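Local coordinates for putative regulatory protein (PDB 2PZ9), which probably binds DNA and regulates transcription as a helical member of the TetR family in Streptomyces coelicolor, at residues Q33-A38 with D54-Q59; A98-Y103 with G157-A162; G105-H110 with Q174-W179. All coordinates share one frame; numbering follows the deposited sequence.

Overall arrangement
From the N terminus, contact 1 closes first: helix 53-59 folds back on the start of helix 32-50 across a 15-residue gap that is itself mostly helical, within the N-terminal, presumed DNA-binding part. Helix 74-92 then leads into the C-terminal part, where helix 100-113 serves both remaining contacts. Its first turn with the residues just before it, 98-103, meets the loop 157-162 in contact 2, and its middle, 105-110, meets 174-179 in contact 3. These two long closures cross, and their centres lie about 17 Å apart. Contacts 1 and 2 sit on opposite sides of the chain's centre, with centres about 42 Å apart; contact 3, nearest the centre, also lies beside the second subunit.

Contact 1. Residues Q33-A38 with D54-Q59; sequences QRIVAA and DRIAKQ. With SO4 (sulfate ion), chain E; SO4 (sulfate ion), chain C.
A38 and I56 mark the crossing of two helical segments, 33-38 and 54-59, whose axes approach to 8.6 Å at 129° between their N-to-C directions. The small methyl of A38 faces the partner helix and lets the backbones come near: the CA atoms of A38 and I56 are 5.6 Å apart. A38 CB rests 3.6 Å from the carbonyl O of I56 and, beside it, 4.0 Å from Q59 CB. I56 enters with its CG2 branch, which lies 4.0 Å from the carbonyl O of I35 and close to both the A38 methyl and I35 CG2. With I56 CG1 anti to the carbonyl carbon (chi1 -75°), CG2 is left anti to the backbone N, where it lies against I35 and A38. Q59 contributes its CB; a bend at chi2 (59°) carries its amide away from the other helix. Helix 74-92 covers this patch, L77 touching both I35 and I56. R55 forms a salt bridge with E42 of helix 32-50, and R34 NH1 bonds to the carbonyl O of A60, in the loop just after helix 53-59. Two sulfates, probably from the crystallisation liquor, lie at the outer ends. Q33 NE2 donates to O1 of one at 2.7 Å, its extended chain reaching away from the I56 side; the backbone N of D54 approaches O2 of the other, though that modelled bond is implausibly short. K64 and R84 supply further bonds to sulfate. Segment 54-59 belongs to the predicted helix-turn-helix motif, so an apolar, alanine-centred crossing fixes its first helix on helix 32-50, while an anion near the start of that helix and K64 merely suggests where a DNA phosphate could sit.

Contact 2. Residues A98-Y103 with G157-A162; sequences ADLPGY and GLLDPA
A98 meets L158 through one methyl each: A98 CB lies 3.7 Å from L158 CD2, and these two residues give up the most surface to the contact. Their CA atoms are 6.5 Å apart, the nearest backbone approach between the segments. L158 turns its CB toward 98-103, and the CD2 branch alone does the touching. Next to this pair, but deeper, L100 CD1 packs 3.7 Å from L159 CD1. The leucine side chains cross at about a right angle, so they meet through single methyls and not along their lengths. L159 reaches this meeting with CG anti to the backbone N (chi1 163°), which directs its CD1 at the end of L100. L150 of helix 139-155 touches both leucines, and I172 of helix 165-176 and F213 also pack on L100. This is the place in the TetR-like C-terminal domain where the start of helix 100-113 meets the loop that follows helix 139-155, and both helix ends are finished by recognised capping motifs. D99 is the N-cap of helix 100-113: its OD1 accepts from G102 N at 2.7 Å, the N-H coming from above the carboxylate plane, 54° out of it. The same oxygen forms a salt bridge with R215 NE, so two partners grip it and the carboxylate is tied to the C-terminal end of the model. At the other end, G157 is the C-prime residue of a Schellman motif, with G157 N bonded to Q154 O and L158 N to A153 O; its positive phi of 81° suits glycine. Beyond L159 the loop bends in an Asx turn, A162 N donating to D160 OD1 at 3.1 Å on the anti side, somewhat tilted from the carboxylate plane.

Contact 3. Residues G105-H110 with Q174-W179; sequences GILFDH and QIAMTW
L107 and A176 form the tight part: L107 CB sits 3.7 Å from the A176 methyl, and L107 CD1 comes in at 4.2 Å from the same carbon. Both side chains point at the opposite segment, and with only a methyl on one side the backbones run close, the CA atoms of F108 and A176 being 5.2 Å apart. A176 has the most surface buried by the contact. Beside it F108 is turned with CG anti to the backbone N (chi1 175°), which swings the ring over toward 174-179. Its edge does the touching: CD1 is 4.0 Å from the carbonyl O of A176, and CE1 is 3.8 Å from W179 CD1, both partners lying near the plane of the phenyl ring. The two rings meet at a slant, phenyl edge carbon to pyrrole carbon, which is not a stack. R202 and L205 of helix 198-212 also touch F108. The W179 end is looser. That residue is partly exposed and meets 105-110 by one pyrrole carbon, while its side chain also packs on R201, on A186 and A189 of helix 183-192, and on D167 of the second subunit. D109 OD1 lies at the edge of the F108 ring, in its plane, and forms a salt bridge with R202 NE; I106 is exposed. M177, a selenomethionine, lies between helix 165-176 and the short helix 178-181. I175 and T178 face the second subunit, packing on its L171 and Q174. Such helix-on-helix packing next to a dimer interface belongs to the all-helical C-terminal domain of TetR-family regulators.

Contact 1. Residues Q33-A38 with D54-Q59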
ATOM      1  N   GLN A  33     -14.857  13.601 -21.844  1.00 61.64           N
ATOM      2  CA  GLN A  33     -13.651  12.759 -21.804  1.00 60.91           C
ATOM      3  C   GLN A  33     -12.432  13.567 -21.454  1.00 60.39           C
ATOM      4  O   GLN A  33     -11.644  13.172 -20.595  1.00 60.42           O
ATOM      5  CB  GLN A  33     -13.405  12.081 -23.121  1.00 60.68           C
ATOM      6  CG  GLN A  33     -14.568  11.324 -23.619  1.00 62.23           C
ATOM      7  CD  GLN A  33     -14.321  10.818 -25.019  1.00 65.04           C
ATOM      8  OE1 GLN A  33     -13.735  11.520 -25.865  1.00 66.35           O
ATOM      9  NE2 GLN A  33     -14.760   9.595 -25.281  1.00 65.25           N
ATOM     10  N   ARG A  34     -12.293  14.707 -22.123  1.00 60.09           N
ATOM     11  CA  ARG A  34     -11.172  15.601 -21.897  1.00 59.67           C
ATOM     12  C   ARG A  34     -11.083  16.087 -20.457  1.00 60.12           C
ATOM     13  O   ARG A  34      -9.988  16.125 -19.907  1.00 60.76           O
ATOM     14  CB  ARG A  34     -11.205  16.774 -22.867  1.00 59.20           C
ATOM     15  CG  ARG A  34     -10.312  16.557 -24.055  1.00 57.80           C
ATOM     16  CD  ARG A  34     -10.060  17.819 -24.838  1.00 55.04           C
ATOM     17  NE  ARG A  34     -11.187  18.173 -25.694  1.00 52.96           N
ATOM     18  CZ  ARG A  34     -12.084  19.109 -25.401  1.00 52.06           C
ATOM     19  NH1 ARG A  34     -12.008  19.805 -24.269  1.00 51.05           N
ATOM     20  NH2 ARG A  34     -13.066  19.352 -26.246  1.00 50.96           N
ATOM     21  N   ILE A  35     -12.219  16.450 -19.854  1.00 60.04           N
ATOM     22  CA  ILE A  35     -12.288  16.794 -18.417  1.00 59.99           C
ATOM     23  C   ILE A  35     -11.878  15.610 -17.541  1.00 60.06           C
ATOM     24  O   ILE A  35     -11.194  15.766 -16.533  1.00 60.03           O
ATOM     25  CB  ILE A  35     -13.732  17.227 -17.986  1.00 60.11           C
ATOM     26  CG1 ILE A  35     -14.104  18.604 -18.550  1.00 59.89           C
ATOM     27  CG2 ILE A  35     -13.883  17.219 -16.471  1.00 59.25           C
ATOM     28  CD1 ILE A  35     -15.613  18.885 -18.543  1.00 59.55           C
ATOM     29  N   VAL A  36     -12.331  14.426 -17.916  1.00 60.25           N
ATOM     30  CA  VAL A  36     -12.065  13.238 -17.127  1.00 60.37           C
ATOM     31  C   VAL A  36     -10.581  12.890 -17.204  1.00 60.59           C
ATOM     32  O   VAL A  36      -9.939  12.693 -16.180  1.00 60.33           O
ATOM     33  CB  VAL A  36     -12.942  12.058 -17.595  1.00 60.43           C
ATOM     34  CG1 VAL A  36     -12.376  10.704 -17.086  1.00 60.30           C
ATOM     35  CG2 VAL A  36     -14.377  12.292 -17.167  1.00 58.42           C
ATOM     36  N   ALA A  37     -10.037  12.841 -18.419  1.00 60.87           N
ATOM     37  CA  ALA A  37      -8.611  12.556 -18.612  1.00 60.75           C
ATOM     38  C   ALA A  37      -7.754  13.525 -17.806  1.00 60.77           C
ATOM     39  O   ALA A  37      -6.806  13.113 -17.142  1.00 61.11           O
ATOM     40  CB  ALA A  37      -8.248  12.620 -20.073  1.00 60.35           C
ATOM     41  N   ALA A  38      -8.104  14.804 -17.854  1.00 60.87           N
ATOM     42  CA  ALA A  38      -7.374  15.837 -17.132  1.00 61.46           C
ATOM     43  C   ALA A  38      -7.595  15.746 -15.630  1.00 61.88           C
ATOM     44  O   ALA A  38      -6.686  16.034 -14.852  1.00 62.59           O
ATOM     45  CB  ALA A  38      -7.733  17.240 -17.655  1.00 61.35           C
ATOM     46  N   ASP A  54      -9.551  24.917 -11.645  1.00 65.49           N
ATOM     47  CA  ASP A  54      -8.693  25.790 -12.467  1.00 66.02           C
ATOM     48  C   ASP A  54      -7.794  24.982 -13.397  1.00 65.58           C
ATOM     49  O   ASP A  54      -7.999  24.977 -14.610  1.00 65.67           O
ATOM     50  CB  ASP A  54      -7.807  26.680 -11.580  1.00 66.41           C
ATOM     51  CG  ASP A  54      -8.522  27.921 -11.098  1.00 68.72           C
ATOM     52  OD1 ASP A  54      -9.779  27.919 -11.081  1.00 71.74           O
ATOM     53  OD2 ASP A  54      -7.829  28.906 -10.736  1.00 70.28           O
ATOM     54  N   ARG A  55      -6.809  24.294 -12.819  1.00 65.09           N
ATOM     55  CA  ARG A  55      -5.868  23.487 -13.597  1.00 64.85           C
ATOM     56  C   ARG A  55      -6.576  22.458 -14.475  1.00 63.82           C
ATOM     57  O   ARG A  55      -6.181  22.243 -15.628  1.00 63.89           O
ATOM     58  CB  ARG A  55      -4.877  22.755 -12.690  1.00 65.27           C
ATOM     59  CG  ARG A  55      -3.764  23.585 -12.098  1.00 66.70           C
ATOM     60  CD  ARG A  55      -2.889  22.635 -11.311  1.00 69.67           C
ATOM     61  NE  ARG A  55      -2.201  23.275 -10.194  1.00 72.70           N
ATOM     62  CZ  ARG A  55      -2.418  23.001  -8.907  1.00 73.65           C
ATOM     63  NH1 ARG A  55      -3.324  22.095  -8.549  1.00 72.81           N
ATOM     64  NH2 ARG A  55      -1.713  23.638  -7.973  1.00 74.07           N
ATOM     65  N   ILE A  56      -7.607  21.818 -13.931  1.00 62.42           N
ATOM     66  CA  ILE A  56      -8.279  20.754 -14.659  1.00 61.37           C
ATOM     67  C   ILE A  56      -8.938  21.265 -15.939  1.00 61.30           C
ATOM     68  O   ILE A  56      -8.777  20.654 -16.993  1.00 61.17           O
ATOM     69  CB  ILE A  56      -9.288  19.988 -13.785  1.00 61.35           C
ATOM     70  CG1 ILE A  56      -8.543  19.054 -12.820  1.00 61.04           C
ATOM     71  CG2 ILE A  56     -10.282  19.207 -14.670  1.00 59.94           C
ATOM     72  CD1 ILE A  56      -9.403  18.480 -11.689  1.00 60.58           C
ATOM     73  N   ALA A  57      -9.675  22.372 -15.833  1.00 60.84           N
ATOM     74  CA  ALA A  57     -10.341  22.970 -16.972  1.00 60.48           C
ATOM     75  C   ALA A  57      -9.296  23.522 -17.941  1.00 60.73           C
ATOM     76  O   ALA A  57      -9.400  23.314 -19.157  1.00 60.81           O
ATOM     77  CB  ALA A  57     -11.277  24.053 -16.520  1.00 60.10           C
ATOM     78  N   LYS A  58      -8.289  24.207 -17.400  1.00 60.60           N
ATOM     79  CA  LYS A  58      -7.200  24.750 -18.201  1.00 60.78           C
ATOM     80  C   LYS A  58      -6.543  23.612 -18.992  1.00 60.75           C
ATOM     81  O   LYS A  58      -6.260  23.767 -20.170  1.00 60.57           O
ATOM     82  CB  LYS A  58      -6.212  25.523 -17.300  1.00 60.97           C
ATOM     83  CG  LYS A  58      -4.806  25.804 -17.842  1.00 61.45           C
ATOM     84  CD  LYS A  58      -3.833  24.636 -17.523  1.00 63.63           C
ATOM     85  CE  LYS A  58      -2.479  25.083 -16.917  1.00 64.00           C
ATOM     86  NZ  LYS A  58      -1.812  26.206 -17.643  1.00 63.70           N
ATOM     87  N   GLN A  59      -6.346  22.463 -18.354  1.00 60.90           N
ATOM     88  CA  GLN A  59      -5.748  21.299 -19.020  1.00 61.33           C
ATOM     89  C   GLN A  59      -6.700  20.584 -19.993  1.00 61.14           C
ATOM     90  O   GLN A  59      -6.284  20.147 -21.058  1.00 61.28           O
ATOM     91  CB  GLN A  59      -5.169  20.304 -17.995  1.00 61.39           C
ATOM     92  CG  GLN A  59      -4.018  19.442 -18.537  1.00 63.02           C
ATOM     93  CD  GLN A  59      -2.812  20.276 -19.033  1.00 65.79           C
ATOM     94  OE1 GLN A  59      -2.626  21.439 -18.640  1.00 67.09           O
ATOM     95  NE2 GLN A  59      -1.992  19.676 -19.897  1.00 66.37           N
TER
HETATM   96  S   SO4 E 230     -10.150  25.663  -8.020  1.00120.88           S
HETATM   97  O1  SO4 E 230     -11.337  26.493  -8.217  1.00121.11           O
HETATM   98  O2  SO4 E 230      -9.609  25.326  -9.327  1.00120.30           O
HETATM   99  O3  SO4 E 230      -9.105  26.408  -7.323  1.00120.47           O
HETATM  100  O4  SO4 E 230     -10.530  24.462  -7.258  1.00120.24           O
HETATM  101  S   SO4 C 228     -14.696   7.859 -21.852  1.00137.22           S
HETATM  102  O1  SO4 C 228     -15.468   8.550 -22.879  1.00136.89           O
HETATM  103  O2  SO4 C 228     -15.548   6.889 -21.154  1.00137.20           O
HETATM  104  O3  SO4 C 228     -13.589   7.165 -22.504  1.00136.64           O
HETATM  105  O4  SO4 C 228     -14.191   8.835 -20.877  1.00137.49           O

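Contact 2. Residues A98-Y103 with G157-A162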
ATOM      1  N   ALA A  98      -8.264 -20.792 -10.734  1.00 59.46           N
ATOM      2  CA  ALA A  98      -7.407 -21.895 -11.135  1.00 58.58           C
ATOM      3  C   ALA A  98      -6.054 -21.406 -11.640  1.00 58.12           C
ATOM      4  O   ALA A  98      -5.180 -22.216 -11.956  1.00 58.38           O
ATOM      5  CB  ALA A  98      -8.100 -22.737 -12.193  1.00 58.75           C
ATOM      6  N   ASP A  99      -5.886 -20.089 -11.720  1.00 57.00           N
ATOM      7  CA  ASP A  99      -4.589 -19.498 -11.976  1.00 56.22           C
ATOM      8  C   ASP A  99      -4.445 -18.210 -11.185  1.00 55.63           C
ATOM      9  O   ASP A  99      -4.603 -17.099 -11.696  1.00 56.15           O
ATOM     10  CB  ASP A  99      -4.374 -19.254 -13.470  1.00 56.60           C
ATOM     11  CG  ASP A  99      -2.956 -18.734 -13.795  1.00 57.22           C
ATOM     12  OD1 ASP A  99      -2.082 -18.634 -12.908  1.00 57.91           O
ATOM     13  OD2 ASP A  99      -2.712 -18.410 -14.962  1.00 59.09           O
ATOM     14  N   LEU A 100      -4.148 -18.364  -9.917  1.00 54.74           N
ATOM     15  CA  LEU A 100      -3.972 -17.224  -9.073  1.00 53.79           C
ATOM     16  C   LEU A 100      -2.689 -16.432  -9.392  1.00 54.52           C
ATOM     17  O   LEU A 100      -2.740 -15.198  -9.408  1.00 54.79           O
ATOM     18  CB  LEU A 100      -4.032 -17.660  -7.627  1.00 52.97           C
ATOM     19  CG  LEU A 100      -5.404 -18.198  -7.250  1.00 51.76           C
ATOM     20  CD1 LEU A 100      -5.287 -18.938  -5.947  1.00 51.97           C
ATOM     21  CD2 LEU A 100      -6.447 -17.097  -7.159  1.00 49.94           C
ATOM     22  N   PRO A 101      -1.537 -17.119  -9.654  1.00 54.52           N
ATOM     23  CA  PRO A 101      -0.336 -16.328 -10.028  1.00 54.35           C
ATOM     24  C   PRO A 101      -0.484 -15.560 -11.352  1.00 54.63           C
ATOM     25  O   PRO A 101       0.072 -14.469 -11.500  1.00 54.68           O
ATOM     26  CB  PRO A 101       0.789 -17.383 -10.106  1.00 54.32           C
ATOM     27  CG  PRO A 101       0.114 -18.711 -10.210  1.00 53.21           C
ATOM     28  CD  PRO A 101      -1.254 -18.575  -9.603  1.00 54.23           C
ATOM     29  N   GLY A 102      -1.230 -16.134 -12.295  1.00 54.87           N
ATOM     30  CA  GLY A 102      -1.552 -15.469 -13.538  1.00 55.30           C
ATOM     31  C   GLY A 102      -2.436 -14.284 -13.213  1.00 56.12           C
ATOM     32  O   GLY A 102      -2.301 -13.221 -13.813  1.00 56.70           O
ATOM     33  N   TYR A 103      -3.338 -14.460 -12.255  1.00 56.41           N
ATOM     34  CA  TYR A 103      -4.174 -13.365 -11.779  1.00 57.06           C
ATOM     35  C   TYR A 103      -3.309 -12.204 -11.273  1.00 57.35           C
ATOM     36  O   TYR A 103      -3.575 -11.028 -11.564  1.00 58.13           O
ATOM     37  CB  TYR A 103      -5.123 -13.871 -10.675  1.00 57.05           C
ATOM     38  CG  TYR A 103      -5.957 -12.798 -10.015  1.00 56.95           C
ATOM     39  CD1 TYR A 103      -5.999 -12.678  -8.617  1.00 57.00           C
ATOM     40  CD2 TYR A 103      -6.704 -11.885 -10.779  1.00 57.63           C
ATOM     41  CE1 TYR A 103      -6.774 -11.673  -7.980  1.00 56.24           C
ATOM     42  CE2 TYR A 103      -7.491 -10.878 -10.156  1.00 57.22           C
ATOM     43  CZ  TYR A 103      -7.516 -10.782  -8.765  1.00 57.07           C
ATOM     44  OH  TYR A 103      -8.260  -9.792  -8.165  1.00 57.78           O
ATOM     45  N   GLY A 157     -11.815 -28.514  -5.270  1.00 63.00           N
ATOM     46  CA  GLY A 157     -10.521 -29.079  -4.905  1.00 62.89           C
ATOM     47  C   GLY A 157      -9.336 -28.440  -5.593  1.00 62.65           C
ATOM     48  O   GLY A 157      -8.345 -29.106  -5.882  1.00 62.70           O
ATOM     49  N   LEU A 158      -9.428 -27.138  -5.820  1.00 62.41           N
ATOM     50  CA  LEU A 158      -8.494 -26.448  -6.685  1.00 62.20           C
ATOM     51  C   LEU A 158      -7.630 -25.479  -5.919  1.00 61.96           C
ATOM     52  O   LEU A 158      -6.725 -24.868  -6.482  1.00 62.40           O
ATOM     53  CB  LEU A 158      -9.281 -25.675  -7.737  1.00 62.46           C
ATOM     54  CG  LEU A 158      -8.944 -25.975  -9.193  1.00 63.35           C
ATOM     55  CD1 LEU A 158      -8.978 -27.512  -9.533  1.00 63.59           C
ATOM     56  CD2 LEU A 158      -9.902 -25.184 -10.054  1.00 63.80           C
ATOM     57  N   LEU A 159      -7.928 -25.326  -4.636  1.00 61.38           N
ATOM     58  CA  LEU A 159      -7.270 -24.361  -3.770  1.00 60.64           C
ATOM     59  C   LEU A 159      -7.421 -24.923  -2.351  1.00 60.69           C
ATOM     60  O   LEU A 159      -8.527 -25.204  -1.898  1.00 61.17           O
ATOM     61  CB  LEU A 159      -7.940 -22.991  -3.930  1.00 60.07           C
ATOM     62  CG  LEU A 159      -7.780 -21.854  -2.927  1.00 59.47           C
ATOM     63  CD1 LEU A 159      -6.520 -21.079  -3.161  1.00 58.39           C
ATOM     64  CD2 LEU A 159      -8.946 -20.945  -3.081  1.00 59.58           C
ATOM     65  N   ASP A 160      -6.299 -25.129  -1.679  1.00 60.31           N
ATOM     66  CA  ASP A 160      -6.274 -25.706  -0.351  1.00 60.08           C
ATOM     67  C   ASP A 160      -7.456 -25.226   0.518  1.00 59.41           C
ATOM     68  O   ASP A 160      -7.618 -24.019   0.722  1.00 59.34           O
ATOM     69  CB  ASP A 160      -4.949 -25.317   0.278  1.00 60.71           C
ATOM     70  CG  ASP A 160      -4.589 -26.158   1.464  1.00 62.60           C
ATOM     71  OD1 ASP A 160      -5.498 -26.534   2.252  1.00 65.04           O
ATOM     72  OD2 ASP A 160      -3.370 -26.419   1.611  1.00 64.93           O
ATOM     73  N   PRO A 161      -8.281 -26.168   1.037  1.00 58.72           N
ATOM     74  CA  PRO A 161      -9.514 -25.759   1.732  1.00 58.13           C
ATOM     75  C   PRO A 161      -9.248 -25.116   3.093  1.00 57.62           C
ATOM     76  O   PRO A 161     -10.175 -24.595   3.722  1.00 57.49           O
ATOM     77  CB  PRO A 161     -10.287 -27.079   1.890  1.00 57.88           C
ATOM     78  CG  PRO A 161      -9.239 -28.117   1.937  1.00 57.61           C
ATOM     79  CD  PRO A 161      -8.132 -27.638   1.020  1.00 58.60           C
ATOM     80  N   ALA A 162      -7.988 -25.164   3.527  1.00 56.86           N
ATOM     81  CA  ALA A 162      -7.560 -24.592   4.792  1.00 56.12           C
ATOM     82  C   ALA A 162      -7.526 -23.064   4.779  1.00 55.99           C
ATOM     83  O   ALA A 162      -7.751 -22.474   5.800  1.00 56.28           O
ATOM     84  CB  ALA A 162      -6.209 -25.161   5.193  1.00 55.80           C
TER

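Contact 3. Residues G105-H110 with Q174-W179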
ATOM      1  N   GLY A 105      -0.211 -11.508 -12.033  1.00 55.88           N
ATOM      2  CA  GLY A 105       0.490 -10.896 -13.147  1.00 55.32           C
ATOM      3  C   GLY A 105      -0.437  -9.902 -13.801  1.00 55.42           C
ATOM      4  O   GLY A 105      -0.028  -8.802 -14.156  1.00 55.77           O
ATOM      5  N   ILE A 106      -1.700 -10.283 -13.927  1.00 55.39           N
ATOM      6  CA  ILE A 106      -2.725  -9.410 -14.491  1.00 55.98           C
ATOM      7  C   ILE A 106      -2.777  -8.052 -13.738  1.00 56.40           C
ATOM      8  O   ILE A 106      -2.621  -6.991 -14.357  1.00 56.32           O
ATOM      9  CB  ILE A 106      -4.095 -10.189 -14.663  1.00 56.07           C
ATOM     10  CG1 ILE A 106      -4.285 -10.606 -16.120  1.00 56.53           C
ATOM     11  CG2 ILE A 106      -5.315  -9.405 -14.238  1.00 56.51           C
ATOM     12  CD1 ILE A 106      -3.704 -11.999 -16.491  1.00 58.40           C
ATOM     13  N   LEU A 107      -2.923  -8.092 -12.409  1.00 56.74           N
ATOM     14  CA  LEU A 107      -2.922  -6.862 -11.586  1.00 56.75           C
ATOM     15  C   LEU A 107      -1.595  -6.128 -11.672  1.00 56.53           C
ATOM     16  O   LEU A 107      -1.551  -4.896 -11.676  1.00 56.38           O
ATOM     17  CB  LEU A 107      -3.242  -7.170 -10.120  1.00 56.52           C
ATOM     18  CG  LEU A 107      -4.608  -7.807  -9.870  1.00 58.18           C
ATOM     19  CD1 LEU A 107      -4.726  -8.570  -8.543  1.00 55.48           C
ATOM     20  CD2 LEU A 107      -5.668  -6.706  -9.960  1.00 60.50           C
ATOM     21  N   PHE A 108      -0.508  -6.886 -11.735  1.00 56.15           N
ATOM     22  CA  PHE A 108       0.779  -6.263 -11.794  1.00 56.64           C
ATOM     23  C   PHE A 108       0.852  -5.400 -13.042  1.00 57.76           C
ATOM     24  O   PHE A 108       1.256  -4.232 -12.986  1.00 57.72           O
ATOM     25  CB  PHE A 108       1.874  -7.299 -11.831  1.00 56.10           C
ATOM     26  CG  PHE A 108       3.237  -6.708 -12.008  1.00 56.70           C
ATOM     27  CD1 PHE A 108       3.936  -6.197 -10.912  1.00 56.93           C
ATOM     28  CD2 PHE A 108       3.820  -6.625 -13.278  1.00 55.28           C
ATOM     29  CE1 PHE A 108       5.204  -5.625 -11.092  1.00 56.74           C
ATOM     30  CE2 PHE A 108       5.077  -6.062 -13.460  1.00 53.32           C
ATOM     31  CZ  PHE A 108       5.774  -5.570 -12.382  1.00 55.07           C
ATOM     32  N   ASP A 109       0.441  -6.000 -14.161  1.00 58.73           N
ATOM     33  CA  ASP A 109       0.451  -5.374 -15.463  1.00 59.10           C
ATOM     34  C   ASP A 109      -0.338  -4.097 -15.464  1.00 59.81           C
ATOM     35  O   ASP A 109       0.127  -3.077 -15.959  1.00 59.96           O
ATOM     36  CB  ASP A 109      -0.159  -6.332 -16.466  1.00 58.99           C
ATOM     37  CG  ASP A 109       0.727  -7.528 -16.743  1.00 59.46           C
ATOM     38  OD1 ASP A 109       1.954  -7.468 -16.456  1.00 58.50           O
ATOM     39  OD2 ASP A 109       0.185  -8.536 -17.250  1.00 59.01           O
ATOM     40  N   HIS A 110      -1.538  -4.171 -14.906  1.00 60.79           N
ATOM     41  CA  HIS A 110      -2.438  -3.060 -14.876  1.00 62.26           C
ATOM     42  C   HIS A 110      -1.834  -1.836 -14.203  1.00 63.10           C
ATOM     43  O   HIS A 110      -1.897  -0.737 -14.733  1.00 63.53           O
ATOM     44  CB  HIS A 110      -3.710  -3.456 -14.166  1.00 62.61           C
ATOM     45  CG  HIS A 110      -4.720  -2.353 -14.095  1.00 65.46           C
ATOM     46  ND1 HIS A 110      -5.830  -2.307 -14.913  1.00 66.91           N
ATOM     47  CD2 HIS A 110      -4.782  -1.245 -13.313  1.00 66.95           C
ATOM     48  CE1 HIS A 110      -6.535  -1.224 -14.630  1.00 67.30           C
ATOM     49  NE2 HIS A 110      -5.922  -0.563 -13.663  1.00 66.97           N
ATOM     50  N   GLN A 174      -2.481  -7.470  -2.422  1.00 59.11           N
ATOM     51  CA  GLN A 174      -1.344  -6.771  -1.820  1.00 60.11           C
ATOM     52  C   GLN A 174      -0.091  -6.986  -2.620  1.00 61.40           C
ATOM     53  O   GLN A 174       0.436  -6.036  -3.167  1.00 61.38           O
ATOM     54  CB  GLN A 174      -1.069  -7.235  -0.401  1.00 58.82           C
ATOM     55  CG  GLN A 174      -1.581  -6.319   0.606  1.00 58.27           C
ATOM     56  CD  GLN A 174      -0.991  -4.920   0.554  1.00 55.90           C
ATOM     57  OE1 GLN A 174       0.192  -4.721   0.790  1.00 55.67           O
ATOM     58  NE2 GLN A 174      -1.842  -3.939   0.304  1.00 54.98           N
ATOM     59  N   ILE A 175       0.357  -8.248  -2.675  1.00 63.39           N
ATOM     60  CA  ILE A 175       1.616  -8.663  -3.316  1.00 65.71           C
ATOM     61  C   ILE A 175       1.779  -8.038  -4.701  1.00 66.47           C
ATOM     62  O   ILE A 175       2.876  -7.629  -5.076  1.00 66.26           O
ATOM     63  CB  ILE A 175       1.703 -10.213  -3.477  1.00 65.57           C
ATOM     64  CG1 ILE A 175       0.994 -10.919  -2.333  1.00 67.20           C
ATOM     65  CG2 ILE A 175       3.136 -10.712  -3.476  1.00 65.61           C
ATOM     66  CD1 ILE A 175       0.785 -12.442  -2.597  1.00 66.68           C
ATOM     67  N   ALA A 176       0.659  -7.972  -5.422  1.00 67.71           N
ATOM     68  CA  ALA A 176       0.573  -7.440  -6.774  1.00 69.16           C
ATOM     69  C   ALA A 176       0.891  -5.961  -6.859  1.00 70.78           C
ATOM     70  O   ALA A 176       1.410  -5.504  -7.874  1.00 70.44           O
ATOM     71  CB  ALA A 176      -0.805  -7.693  -7.330  1.00 68.81           C
HETATM   72  N   MSE A 177       0.570  -5.203  -5.817  1.00 72.62           N
HETATM   73  CA  MSE A 177       0.902  -3.796  -5.847  1.00 76.67           C
HETATM   74  C   MSE A 177       2.138  -3.502  -5.049  1.00 72.84           C
HETATM   75  O   MSE A 177       2.355  -2.394  -4.581  1.00 72.52           O
HETATM   76  CB  MSE A 177      -0.263  -2.971  -5.407  1.00 76.25           C
HETATM   77  CG  MSE A 177      -1.398  -3.024  -6.398  1.00 80.48           C
HETATM   78 SE   MSE A 177      -2.867  -2.892  -5.137  1.00 92.30          SE
HETATM   79  CE  MSE A 177      -4.615  -3.865  -6.078  1.00 83.38           C
ATOM     80  N   THR A 178       2.956  -4.536  -4.957  1.00 71.03           N
ATOM     81  CA  THR A 178       4.252  -4.552  -4.304  1.00 68.86           C
ATOM     82  C   THR A 178       5.198  -3.397  -4.668  1.00 67.54           C
ATOM     83  O   THR A 178       5.843  -2.838  -3.791  1.00 66.81           O
ATOM     84  CB  THR A 178       4.908  -5.916  -4.557  1.00 68.59           C
ATOM     85  OG1 THR A 178       5.954  -6.138  -3.631  1.00 67.84           O
ATOM     86  CG2 THR A 178       5.460  -5.978  -5.940  1.00 69.48           C
ATOM     87  N   TRP A 179       5.253  -3.036  -5.947  1.00 66.39           N
ATOM     88  CA  TRP A 179       6.212  -2.038  -6.445  1.00 65.96           C
ATOM     89  C   TRP A 179       5.665  -0.616  -6.455  1.00 66.24           C
ATOM     90  O   TRP A 179       6.416   0.357  -6.296  1.00 66.37           O
ATOM     91  CB  TRP A 179       6.766  -2.451  -7.807  1.00 64.71           C
ATOM     92  CG  TRP A 179       7.621  -3.646  -7.623  1.00 64.30           C
ATOM     93  CD1 TRP A 179       7.318  -4.944  -7.954  1.00 63.62           C
ATOM     94  CD2 TRP A 179       8.906  -3.687  -6.976  1.00 64.35           C
ATOM     95  NE1 TRP A 179       8.353  -5.790  -7.576  1.00 63.98           N
ATOM     96  CE2 TRP A 179       9.334  -5.043  -6.973  1.00 64.07           C
ATOM     97  CE3 TRP A 179       9.744  -2.707  -6.413  1.00 62.45           C
ATOM     98  CZ2 TRP A 179      10.552  -5.432  -6.433  1.00 62.62           C
ATOM     99  CZ3 TRP A 179      10.941  -3.095  -5.886  1.00 62.49           C
ATOM    100  CH2 TRP A 179      11.340  -4.444  -5.896  1.00 63.01           C
TER